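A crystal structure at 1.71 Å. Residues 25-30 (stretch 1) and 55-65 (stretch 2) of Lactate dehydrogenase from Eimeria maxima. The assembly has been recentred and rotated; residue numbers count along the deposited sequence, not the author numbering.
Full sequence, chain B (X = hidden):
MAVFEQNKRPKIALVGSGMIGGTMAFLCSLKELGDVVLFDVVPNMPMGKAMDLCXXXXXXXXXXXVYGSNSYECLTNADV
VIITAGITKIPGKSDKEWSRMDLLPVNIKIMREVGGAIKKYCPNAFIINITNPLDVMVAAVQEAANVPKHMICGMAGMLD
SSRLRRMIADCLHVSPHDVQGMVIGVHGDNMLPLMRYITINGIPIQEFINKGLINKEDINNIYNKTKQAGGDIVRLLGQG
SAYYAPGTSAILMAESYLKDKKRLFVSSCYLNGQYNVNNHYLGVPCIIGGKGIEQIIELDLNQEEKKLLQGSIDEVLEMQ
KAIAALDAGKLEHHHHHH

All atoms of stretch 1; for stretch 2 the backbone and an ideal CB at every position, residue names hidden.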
# COMPACT_ATOMS: atom_id res chain seq x y z
N ALA B 25 1.56 3.27 -6.90
CA ALA B 25 0.33 3.89 -7.39
C ALA B 25 -0.54 4.36 -6.23
O ALA B 25 -1.14 5.44 -6.29
CB ALA B 25 -0.44 2.90 -8.26
N PHE B 26 -0.63 3.56 -5.17
CA PHE B 26 -1.32 3.96 -3.95
C PHE B 26 -0.75 5.27 -3.41
O PHE B 26 -1.50 6.17 -3.01
CB PHE B 26 -1.20 2.83 -2.93
CG PHE B 26 -2.06 2.99 -1.71
CD1 PHE B 26 -3.34 3.53 -1.78
CD2 PHE B 26 -1.61 2.54 -0.48
CE1 PHE B 26 -4.12 3.64 -0.64
CE2 PHE B 26 -2.38 2.64 0.65
CZ PHE B 26 -3.64 3.19 0.58
N LEU B 27 0.58 5.39 -3.38
CA LEU B 27 1.21 6.60 -2.87
C LEU B 27 0.87 7.82 -3.72
O LEU B 27 0.67 8.92 -3.19
CB LEU B 27 2.73 6.41 -2.80
CG LEU B 27 3.22 5.52 -1.65
CD1 LEU B 27 4.63 5.04 -1.93
CD2 LEU B 27 3.17 6.27 -0.33
N CYS B 28 0.81 7.65 -5.04
CA CYS B 28 0.46 8.76 -5.92
C CYS B 28 -0.96 9.25 -5.63
O CYS B 28 -1.21 10.46 -5.56
CB CYS B 28 0.60 8.34 -7.38
SG CYS B 28 2.31 8.13 -7.92
N SER B 29 -1.90 8.32 -5.46
CA SER B 29 -3.26 8.68 -5.09
C SER B 29 -3.28 9.46 -3.78
O SER B 29 -3.89 10.53 -3.69
CB SER B 29 -4.11 7.41 -4.98
OG SER B 29 -5.42 7.69 -4.52
N LEU B 30 -2.61 8.94 -2.75
CA LEU B 30 -2.65 9.56 -1.43
C LEU B 30 -1.96 10.92 -1.42
O LEU B 30 -2.41 11.85 -0.75
CB LEU B 30 -2.00 8.62 -0.40
CG LEU B 30 -2.69 7.29 -0.11
CD1 LEU B 30 -1.77 6.39 0.70
CD2 LEU B 30 -4.01 7.49 0.61
N UNK B 55 -11.17 4.50 -6.97
CA UNK B 55 -12.05 4.55 -5.80
C UNK B 55 -11.32 5.12 -4.59
O UNK B 55 -11.88 5.95 -3.86
CB UNK B 55 -12.59 3.16 -5.48
N UNK B 56 -10.07 4.71 -4.38
CA UNK B 56 -9.31 5.21 -3.23
C UNK B 56 -9.19 6.72 -3.27
O UNK B 56 -9.39 7.40 -2.25
CB UNK B 56 -7.92 4.58 -3.19
N UNK B 57 -8.86 7.28 -4.43
CA UNK B 57 -8.78 8.73 -4.56
C UNK B 57 -10.05 9.39 -4.05
O UNK B 57 -10.01 10.38 -3.31
CB UNK B 57 -8.53 9.13 -6.02
N UNK B 58 -11.21 8.84 -4.42
CA UNK B 58 -12.48 9.37 -3.95
C UNK B 58 -12.62 9.22 -2.44
O UNK B 58 -13.15 10.12 -1.77
CB UNK B 58 -13.64 8.67 -4.66
N UNK B 59 -12.15 8.10 -1.88
CA UNK B 59 -12.16 7.93 -0.43
C UNK B 59 -11.47 9.12 0.25
O UNK B 59 -11.93 9.61 1.28
CB UNK B 59 -11.47 6.62 -0.04
N UNK B 60 -10.36 9.59 -0.32
CA UNK B 60 -9.59 10.69 0.27
C UNK B 60 -9.87 12.02 -0.44
O UNK B 60 -9.08 12.95 -0.31
CB UNK B 60 -8.09 10.37 0.21
N UNK B 61 -10.96 12.11 -1.20
CA UNK B 61 -11.51 13.39 -1.66
C UNK B 61 -10.65 14.08 -2.72
O UNK B 61 -10.66 15.31 -2.81
CB UNK B 61 -11.68 14.33 -0.47
N UNK B 62 -9.92 13.34 -3.55
CA UNK B 62 -9.24 13.95 -4.69
C UNK B 62 -9.58 13.18 -5.96
O UNK B 62 -10.17 12.09 -5.92
CB UNK B 62 -7.73 13.98 -4.47
N UNK B 63 -9.20 13.76 -7.09
CA UNK B 63 -9.53 13.20 -8.39
C UNK B 63 -8.33 12.70 -9.16
O UNK B 63 -8.33 12.72 -10.40
CB UNK B 63 -10.26 14.25 -9.23
N UNK B 64 -7.30 12.24 -8.45
CA UNK B 64 -6.19 11.56 -9.11
C UNK B 64 -6.75 10.37 -9.88
O UNK B 64 -7.57 9.60 -9.36
CB UNK B 64 -5.13 11.11 -8.10
N UNK B 65 -6.30 10.21 -11.12
CA UNK B 65 -6.73 9.10 -11.96
C UNK B 65 -5.60 8.10 -12.11
O UNK B 65 -4.48 8.47 -12.48
CB UNK B 65 -7.19 9.60 -13.33

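Stretch 1 is one helix, and stretch 2 opens as another that runs beside it at 33°, with 9.4 Å between the axes at closest approach. The backbones draw nearest at Ser-29, whose CA lies 5.5 Å from the CA of position 57.

Position 55 points its CA-to-CB bond away and finds nothing of stretch 1 within reach, so stretch 1 leaves the choice open; it is His-55.

At position 56 the bond points toward stretch 1, and the ideal CB sits 4.2 Å from Ser-29 OG and 4.7 Å from Phe-26 CE1. A medium-sized side chain fits, and a polar one could meet the hydroxyl; Asn, Asp, Ser or Thr are all plausible. The residue is Asn-56. Its ND2 donates to Ser-29 OG at 3.0 Å, while its OD1 lies near the plane of the Phe-26 ring, 3.4 Å from CE1 at the edge, where the ring hydrogens are slightly positive.

Position 57 points sideways, yet its ideal CB is only 3.7 Å from Ser-29 OG. So little room favours a small residue such as Ala, Ser, Cys or Gly, and a hydroxyl could pair with the serine. Ser-57 does so: the two OG atoms, of Ser-29 and Ser-57, are hydrogen-bonded at 2.8 Å, and either could be the donor.

Positions 58 and 59 meet nothing of stretch 1; they are Ser-58 and Val-59.

Position 60 is the first to leave helical angles. Its ideal CB faces stretch 1, 5.0 Å from Leu-30 CD2, an apolar neighbour that suits Val, Ile, Leu or Met. Val-60 places CG1 4.2 Å from Leu-30 CD2.

Position 61, at phi/psi 71/30, has the left-handed conformation most easily adopted by Gly, Asn or Asp. It is Asp-61, out of reach of stretch 1.

At position 62 the ideal CB points toward stretch 1, 5.2 Å from Ser-29 O. A donor on a side chain of moderate length could span the gap, as in Asn, Gln or His. Asn-62 sends ND2 to Ser-29 O at 3.0 Å, and its OD1 accepts from the backbone N of residue 64 at 3.0 Å, bracing the turn.

Position 63 is out of reach, and its residue is Gly-63.

Position 64 aims its ideal CB at the helix backbone, 4.3 Å from Ser-29 CA and 4.7 Å from Cys-28 O. Val, Ile, Leu or Met could pack there. Ile-64 sets CG2 4.0 Å from Ser-29 CA and CG1 4.2 Å from Cys-28 O.

Position 65 is beyond contact; it is Thr-65.

Stretch 2 55-65: HNSSVVDNGIT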
# COMPACT_ATOMS: atom_id res chain seq x y z
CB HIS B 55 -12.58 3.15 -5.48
CG HIS B 55 -13.33 2.51 -6.60
ND1 HIS B 55 -13.57 1.16 -6.67
CD2 HIS B 55 -13.92 3.05 -7.71
CE1 HIS B 55 -14.26 0.88 -7.76
NE2 HIS B 55 -14.48 2.01 -8.41
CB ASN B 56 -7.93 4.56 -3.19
CG ASN B 56 -7.13 4.99 -1.98
OD1 ASN B 56 -7.36 4.50 -0.87
ND2 ASN B 56 -6.20 5.92 -2.17
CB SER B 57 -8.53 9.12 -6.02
OG SER B 57 -7.19 8.84 -6.41
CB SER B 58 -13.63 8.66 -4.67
OG SER B 58 -14.89 9.13 -4.23
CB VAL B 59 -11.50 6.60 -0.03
CG1 VAL B 59 -11.38 6.49 1.49
CG2 VAL B 59 -12.28 5.40 -0.59
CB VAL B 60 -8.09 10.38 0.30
CG1 VAL B 60 -7.81 9.16 1.17
CG2 VAL B 60 -7.53 10.18 -1.10
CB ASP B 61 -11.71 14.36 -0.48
CG ASP B 61 -12.74 13.86 0.52
OD1 ASP B 61 -13.78 13.33 0.08
OD2 ASP B 61 -12.51 14.01 1.74
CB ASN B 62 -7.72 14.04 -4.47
CG ASN B 62 -7.01 12.70 -4.54
OD1 ASN B 62 -7.18 11.93 -5.48
ND2 ASN B 62 -6.19 12.42 -3.53
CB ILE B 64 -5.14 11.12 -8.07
CG1 ILE B 64 -4.43 12.33 -7.45
CG2 ILE B 64 -4.13 10.15 -8.69
CD1 ILE B 64 -3.54 13.12 -8.41
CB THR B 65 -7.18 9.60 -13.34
OG1 THR B 65 -8.23 10.56 -13.19
CG2 THR B 65 -7.69 8.44 -14.19
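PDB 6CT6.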